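Local coordinates for protein putative enoyl-CoA hydratase (Streptomyces coelicolor A3, PDB 3G64) that probably hydrates enoyl-CoA thioesters or carries out a related acyl-CoA reaction, as a trimeric member of the enoyl-CoA hydratase/isomerase (crotonase) family, at residues Asp81-Ile84 with Gly85-Ser89; Arg94-Asp97 with Phe98-Thr102; Ser248-Ala251 with Leu252-Thr255. All coordinates share one frame; numbering follows the deposited sequence.

Interaction 1: Asp81-Ile84 with Gly85-Ser89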
loop_
_atom_site.group_PDB
_atom_site.type_symbol
_atom_site.label_atom_id
_atom_site.label_comp_id
_atom_site.label_asym_id
_atom_site.label_seq_id
_atom_site.Cartn_x
_atom_site.Cartn_y
_atom_site.Cartn_z
ATOM N N ASP A 81 -5.345 -5.799 34.213
ATOM C CA ASP A 81 -6.266 -6.405 35.158
ATOM C C ASP A 81 -7.723 -6.117 34.830
ATOM O O ASP A 81 -8.572 -7.025 34.884
ATOM C CB ASP A 81 -5.960 -5.952 36.579
ATOM C CG ASP A 81 -4.851 -6.786 37.231
ATOM O OD1 ASP A 81 -4.815 -8.030 37.049
ATOM O OD2 ASP A 81 -4.016 -6.186 37.922
ATOM N N GLU A 82 -8.006 -4.860 34.482
ATOM C CA GLU A 82 -9.372 -4.424 34.301
ATOM C C GLU A 82 -9.958 -4.840 32.955
ATOM O O GLU A 82 -11.186 -4.860 32.785
ATOM C CB GLU A 82 -9.474 -2.928 34.520
ATOM C CG GLU A 82 -9.493 -2.593 36.011
ATOM C CD GLU A 82 -9.441 -1.110 36.273
ATOM O OE1 GLU A 82 -10.507 -0.503 36.526
ATOM O OE2 GLU A 82 -8.326 -0.549 36.210
ATOM N N ILE A 83 -9.084 -5.167 32.002
ATOM C CA ILE A 83 -9.552 -5.734 30.742
ATOM C C ILE A 83 -9.178 -7.196 30.667
ATOM O O ILE A 83 -10.045 -8.045 30.767
ATOM C CB ILE A 83 -9.098 -4.930 29.501
ATOM C CG1 ILE A 83 -9.831 -3.581 29.490
ATOM C CG2 ILE A 83 -9.461 -5.673 28.214
ATOM C CD1 ILE A 83 -9.627 -2.776 28.237
ATOM N N ILE A 84 -7.891 -7.497 30.558
ATOM C CA ILE A 84 -7.479 -8.881 30.347
ATOM C C ILE A 84 -7.959 -9.824 31.445
ATOM O O ILE A 84 -8.579 -10.850 31.164
ATOM C CB ILE A 84 -5.949 -8.994 30.133
ATOM C CG1 ILE A 84 -5.574 -8.304 28.814
ATOM C CG2 ILE A 84 -5.510 -10.458 30.176
ATOM C CD1 ILE A 84 -4.088 -8.355 28.454
ATOM N N GLY A 85 -7.678 -9.485 32.700
ATOM C CA GLY A 85 -8.154 -10.297 33.798
ATOM C C GLY A 85 -9.666 -10.464 33.756
ATOM O O GLY A 85 -10.187 -11.555 33.975
ATOM N N ALA A 86 -10.392 -9.387 33.474
ATOM C CA ALA A 86 -11.843 -9.499 33.410
ATOM C C ALA A 86 -12.326 -10.388 32.234
ATOM O O ALA A 86 -13.281 -11.154 32.382
ATOM C CB ALA A 86 -12.472 -8.113 33.313
ATOM N N THR A 87 -11.675 -10.303 31.074
ATOM C CA THR A 87 -12.127 -11.111 29.929
ATOM C C THR A 87 -11.957 -12.607 30.175
ATOM O O THR A 87 -12.651 -13.438 29.552
ATOM C CB THR A 87 -11.401 -10.760 28.609
ATOM O OG1 THR A 87 -9.988 -10.996 28.740
ATOM C CG2 THR A 87 -11.661 -9.316 28.199
ATOM N N LEU A 88 -11.048 -12.973 31.075
ATOM C CA LEU A 88 -10.855 -14.396 31.375
ATOM C C LEU A 88 -12.073 -15.052 32.021
ATOM O O LEU A 88 -12.159 -16.279 32.095
ATOM C CB LEU A 88 -9.605 -14.615 32.242
ATOM C CG LEU A 88 -8.347 -14.408 31.374
ATOM C CD1 LEU A 88 -7.125 -14.361 32.225
ATOM C CD2 LEU A 88 -8.269 -15.558 30.355
ATOM N N SER A 89 -13.032 -14.274 32.506
ATOM C CA SER A 89 -14.231 -14.962 32.988
ATOM C C SER A 89 -15.520 -14.506 32.272
ATOM O O SER A 89 -16.613 -14.615 32.815
ATOM C CB SER A 89 -14.351 -14.888 34.513
ATOM O OG SER A 89 -14.527 -13.561 34.952
#
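Thr87 turns its hydroxyl back along helix 80-87 to the carbonyl of Ile84. Thr87 OG1 donates to Ile84 O at 2.8 Å. The first torsion of Thr87 (chi1 61°) sets OG1 between its own backbone N and carbonyl carbon. Its methyl CG2 is anti to that carbonyl carbon and beside the N. Thr87 CG2 then lies 3.3 Å from Ile83 O and faces the CG2 methyl of Ile83 at 4.3 Å. The two branches of one threonine thus lie on two successive carbonyls. Ile84 O is gripped twice, because Leu88 N also donates to it at 3.3 Å. Both donors come from the same face of the carbonyl plane, each tilted about 20° from it. Leu88 CG packs 3.6 Å from Ile84 O.

The segment runs along the short helix 80-87, which has a wider pi-type turn at 81-84. In this crotonase-like fold the helix lies at the interface with the second subunit. Ala86 N makes a weak bond to Asp81 O, five residues back. Thr87 N donates to Ile83 O at 2.8 Å. The methyl of Ala86 rests against Glu82 O and Ile83 O, 3.5 Å from each.

The bonds from CA to CB of Ile83 and Ile84 lead away from 85-89, though Ile84 CB still touches Gly85 N. Ile83 packs on Phe43 and Tyr46 of helix 43-58 and on Phe98 of helix 92-111. Ile84 packs on Tyr259 of the second subunit, whose OH is also hydrogen-bonded to Thr87 OG1. The carboxylate of Glu82 forms a salt bridge with Arg34.

Interaction 2: Arg94-Asp97 with Phe98-Thr102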
loop_
_atom_site.group_PDB
_atom_site.type_symbol
_atom_site.label_atom_id
_atom_site.label_comp_id
_atom_site.label_asym_id
_atom_site.label_seq_id
_atom_site.Cartn_x
_atom_site.Cartn_y
_atom_site.Cartn_z
ATOM N N ARG A 94 -20.075 -11.983 25.300
ATOM C CA ARG A 94 -19.413 -10.785 25.803
ATOM C C ARG A 94 -17.968 -10.643 25.336
ATOM O O ARG A 94 -17.464 -9.527 25.204
ATOM C CB ARG A 94 -19.529 -10.711 27.323
ATOM C CG ARG A 94 -20.920 -10.261 27.726
ATOM C CD ARG A 94 -21.510 -11.209 28.732
ATOM N NE ARG A 94 -22.961 -11.091 28.817
ATOM C CZ ARG A 94 -23.590 -10.464 29.801
ATOM N NH1 ARG A 94 -22.889 -9.906 30.781
ATOM N NH2 ARG A 94 -24.915 -10.403 29.808
ATOM N N LEU A 95 -17.309 -11.765 25.077
ATOM C CA LEU A 95 -15.992 -11.718 24.424
ATOM C C LEU A 95 -16.118 -11.129 23.014
ATOM O O LEU A 95 -15.319 -10.273 22.594
ATOM C CB LEU A 95 -15.356 -13.118 24.367
ATOM C CG LEU A 95 -14.879 -13.701 25.708
ATOM C CD1 LEU A 95 -14.429 -15.146 25.512
ATOM C CD2 LEU A 95 -13.729 -12.838 26.305
ATOM N N LEU A 96 -17.144 -11.560 22.282
ATOM C CA LEU A 96 -17.341 -11.032 20.946
ATOM C C LEU A 96 -17.741 -9.557 21.005
ATOM O O LEU A 96 -17.254 -8.744 20.198
ATOM C CB LEU A 96 -18.395 -11.850 20.161
ATOM C CG LEU A 96 -18.654 -11.405 18.710
ATOM C CD1 LEU A 96 -17.452 -11.737 17.803
ATOM C CD2 LEU A 96 -19.931 -12.101 18.167
ATOM N N ASP A 97 -18.634 -9.216 21.934
ATOM C CA ASP A 97 -19.090 -7.825 22.062
ATOM C C ASP A 97 -17.901 -6.887 22.364
ATOM O O ASP A 97 -17.843 -5.754 21.870
ATOM C CB ASP A 97 -20.086 -7.690 23.238
ATOM C CG ASP A 97 -21.496 -8.200 22.902
ATOM O OD1 ASP A 97 -21.826 -8.324 21.712
ATOM O OD2 ASP A 97 -22.279 -8.465 23.846
ATOM N N PHE A 98 -16.982 -7.328 23.225
ATOM C CA PHE A 98 -15.841 -6.460 23.596
ATOM C C PHE A 98 -14.963 -6.227 22.346
ATOM O O PHE A 98 -14.615 -5.103 21.998
ATOM C CB PHE A 98 -14.995 -7.048 24.755
ATOM C CG PHE A 98 -13.669 -6.364 24.901
ATOM C CD1 PHE A 98 -13.613 -5.041 25.357
ATOM C CD2 PHE A 98 -12.498 -6.974 24.482
ATOM C CE1 PHE A 98 -12.387 -4.336 25.424
ATOM C CE2 PHE A 98 -11.241 -6.274 24.566
ATOM C CZ PHE A 98 -11.204 -4.955 25.025
ATOM N N ASN A 99 -14.617 -7.297 21.646
ATOM C CA ASN A 99 -13.767 -7.132 20.483
ATOM C C ASN A 99 -14.425 -6.412 19.331
ATOM O O ASN A 99 -13.752 -5.722 18.551
ATOM C CB ASN A 99 -13.154 -8.454 20.064
ATOM C CG ASN A 99 -12.193 -8.974 21.119
ATOM O OD1 ASN A 99 -11.091 -8.420 21.291
ATOM N ND2 ASN A 99 -12.609 -9.999 21.856
ATOM N N ARG A 100 -15.739 -6.533 19.239
ATOM C CA ARG A 100 -16.447 -5.763 18.228
ATOM C C ARG A 100 -16.432 -4.286 18.603
ATOM O O ARG A 100 -16.333 -3.425 17.742
ATOM C CB ARG A 100 -17.896 -6.242 18.081
ATOM C CG ARG A 100 -18.691 -5.422 17.067
ATOM C CD ARG A 100 -20.042 -6.075 16.770
ATOM N NE ARG A 100 -19.955 -7.169 15.794
ATOM C CZ ARG A 100 -20.449 -8.389 15.998
ATOM N NH1 ARG A 100 -21.046 -8.647 17.159
ATOM N NH2 ARG A 100 -20.364 -9.344 15.046
HETATM N N MSE A 101 -16.574 -3.998 19.889
HETATM C CA MSE A 101 -16.615 -2.614 20.325
HETATM C C MSE A 101 -15.276 -1.921 20.025
HETATM O O MSE A 101 -15.249 -0.773 19.593
HETATM C CB MSE A 101 -16.917 -2.515 21.821
HETATM C CG MSE A 101 -16.552 -1.129 22.390
HETATM SE SE MSE A 101 -17.122 -0.848 24.253
HETATM C CE MSE A 101 -15.804 -2.006 25.168
ATOM N N THR A 102 -14.155 -2.604 20.251
ATOM C CA THR A 102 -12.877 -1.922 20.010
ATOM C C THR A 102 -12.664 -1.662 18.520
ATOM O O THR A 102 -12.257 -0.562 18.115
ATOM C CB THR A 102 -11.692 -2.744 20.535
ATOM O OG1 THR A 102 -11.714 -4.040 19.917
ATOM C CG2 THR A 102 -11.769 -2.883 22.033
HETATM O O HOH W 1 -21.774 -6.778 19.430
#
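Asn99 grips the carbonyl of Leu95 twice, and this is the tight side of the contact. Its backbone N donates to Leu95 O at 3.2 Å. Asn99 ND2 donates to Leu95 O at 2.8 Å, from the opposite face of the carbonyl plane and in a bent geometry (133°). CG of Asn99 stands anti to its own carbonyl carbon (chi1 -66°), which folds the amide back over the preceding turn. Replacing Asn99 with a leucine would probably leave Leu95 O with the backbone donor alone and no amide on its other face.

The other side is looser. Asp97 OD1 and Arg100 NH1 are 4.6 Å apart and do not touch. A water bridges them: its oxygen donates to Asp97 OD1 at 2.8 Å and accepts from Arg100 NH1 at 3.0 Å, in the guanidinium plane. Leu96 CD2 meets Arg100 NH1 obliquely at 3.8 Å. The far end of Arg100 goes to the subunit interface, where NH2 forms a salt bridge with Glu244 of the second subunit.

These turns belong to helix 92-111. Leu95 packs on Thr87 of helix 80-87. The ring of Phe98 meets that of Phe43 on helix 43-58, the planes at about 80° to each other, while Met101, a selenomethionine, lies on Tyr46 and Arg50 of helix 43-58.

Interaction 3: Ser248-Ala251 with Leu252-Thr255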
loop_
_atom_site.group_PDB
_atom_site.type_symbol
_atom_site.label_atom_id
_atom_site.label_comp_id
_atom_site.label_asym_id
_atom_site.label_seq_id
_atom_site.Cartn_x
_atom_site.Cartn_y
_atom_site.Cartn_z
ATOM N N SER A 248 -18.862 12.537 -8.549
ATOM C CA SER A 248 -20.017 12.985 -7.772
ATOM C C SER A 248 -19.640 13.999 -6.693
ATOM O O SER A 248 -20.298 15.015 -6.533
ATOM C CB SER A 248 -20.723 11.787 -7.112
ATOM O OG SER A 248 -21.479 11.085 -8.082
ATOM N N THR A 249 -18.595 13.695 -5.931
ATOM C CA THR A 249 -18.220 14.516 -4.792
ATOM C C THR A 249 -17.693 15.900 -5.239
ATOM O O THR A 249 -18.062 16.926 -4.658
ATOM C CB THR A 249 -17.137 13.790 -3.940
ATOM O OG1 THR A 249 -17.665 12.545 -3.419
ATOM C CG2 THR A 249 -16.680 14.643 -2.813
ATOM N N GLN A 250 -16.792 15.910 -6.223
ATOM C CA GLN A 250 -16.206 17.161 -6.710
ATOM C C GLN A 250 -17.312 18.024 -7.323
ATOM O O GLN A 250 -17.399 19.209 -7.046
ATOM C CB GLN A 250 -15.092 16.906 -7.729
ATOM C CG GLN A 250 -13.799 16.310 -7.180
ATOM C CD GLN A 250 -13.197 17.076 -5.974
ATOM O OE1 GLN A 250 -13.826 17.211 -4.922
ATOM N NE2 GLN A 250 -11.963 17.530 -6.124
ATOM N N ALA A 251 -18.180 17.424 -8.133
ATOM C CA ALA A 251 -19.283 18.191 -8.688
ATOM C C ALA A 251 -20.148 18.781 -7.563
ATOM O O ALA A 251 -20.520 19.955 -7.614
ATOM C CB ALA A 251 -20.103 17.362 -9.676
ATOM N N LEU A 252 -20.443 17.997 -6.527
ATOM C CA LEU A 252 -21.208 18.536 -5.401
ATOM C C LEU A 252 -20.492 19.726 -4.759
ATOM O O LEU A 252 -21.110 20.750 -4.422
ATOM C CB LEU A 252 -21.483 17.467 -4.333
ATOM C CG LEU A 252 -22.103 17.948 -3.013
ATOM C CD1 LEU A 252 -23.522 18.368 -3.256
ATOM C CD2 LEU A 252 -22.082 16.827 -1.959
ATOM N N LEU A 253 -19.187 19.600 -4.575
ATOM C CA LEU A 253 -18.465 20.633 -3.852
ATOM C C LEU A 253 -18.355 21.909 -4.714
ATOM O O LEU A 253 -18.256 23.027 -4.194
ATOM C CB LEU A 253 -17.077 20.134 -3.409
ATOM C CG LEU A 253 -17.069 19.070 -2.284
ATOM C CD1 LEU A 253 -15.667 18.602 -1.947
ATOM C CD2 LEU A 253 -17.711 19.623 -1.063
HETATM N N MSE A 254 -18.366 21.725 -6.025
HETATM C CA MSE A 254 -18.374 22.849 -6.950
HETATM C C MSE A 254 -19.677 23.674 -6.887
HETATM O O MSE A 254 -19.732 24.767 -7.451
HETATM C CB MSE A 254 -18.093 22.385 -8.376
HETATM C CG MSE A 254 -16.632 22.148 -8.650
HETATM SE SE MSE A 254 -16.354 21.785 -10.548
HETATM C CE MSE A 254 -14.428 21.500 -10.495
ATOM N N THR A 255 -20.704 23.166 -6.201
ATOM C CA THR A 255 -21.912 23.962 -5.912
ATOM C C THR A 255 -21.866 24.624 -4.526
ATOM O O THR A 255 -22.824 25.297 -4.115
ATOM C CB THR A 255 -23.205 23.111 -5.955
ATOM O OG1 THR A 255 -23.327 22.347 -4.739
ATOM C CG2 THR A 255 -23.224 22.165 -7.175
#
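Leu253 and Thr249 are brought together by their first torsions. In Leu253, CG lies anti to its own carbonyl carbon (chi1 -70°), which leans the side chain back over the previous turn. In Thr249 the methyl CG2 is the branch anti to the backbone N, and OG1 sits beside that nitrogen (chi1 -62°). The two side chains therefore run side by side in one direction, with Thr249 CG2 4.2 Å from Leu253 CD1. CG of Leu253 also rests 3.3 Å from Thr249 O. The hydroxyl of Thr249 bonds to Leu245 O, one turn earlier.

Gln250 reaches the same leucine from another direction. Its chain bends at the second torsion, and Gln250 OE1 comes to 3.8 Å from Leu253 CD1 as the two side chains cross. This is a contact of an oxygen with a methyl. The polar end of Gln250 is held by the third subunit: NE2 bonds to Asp159 and OE1 to the backbone N of Ser156 there.

Leu253 N donates to Thr249 O at 2.9 Å, and Met254 N to Gln250 O at the same length. Thr255 OG1 and Thr255 N both return to Leu252 O, three residues back, at 2.8 Å and 3.0 Å. The methyl CG2 of Thr255 lies 3.5 Å from Ala251 O.

Residues 248-253 lie at the C-terminal part of helix 239-253, among the C-terminal helices that in crotonases generally help build the trimer. Gln250, Ala251 and Met254, a selenomethionine, meet Asn99 of the third subunit. Thr249 packs on Gln226 and Leu230, and Leu253 on Leu222, all of helix 221-234, and helix 257-267 follows in the chain.

In the fold
Interactions 1 and 2 lie on successive helices, 80-87 and 92-111, with centres about 13 Å apart. They touch directly: Ile83 CG2 is 3.7 Å from Phe98 CZ, and Thr87 O is 3.5 Å from Leu95 CD2. Interaction 3 is far away within the chain. Measured between centres, it is about 38 Å from interaction 2 and about 49 Å from interaction 1. In the trimer, the regions of interactions 1 and 2 meet that of interaction 3 from another subunit. Residues 81-89 and 94-102 pack on Met254 of the second subunit, while residues 248-255 meet the third. The same kind of interface is thus seen from both sides, with Asn99 of one subunit against Gln250 and Met254 of another.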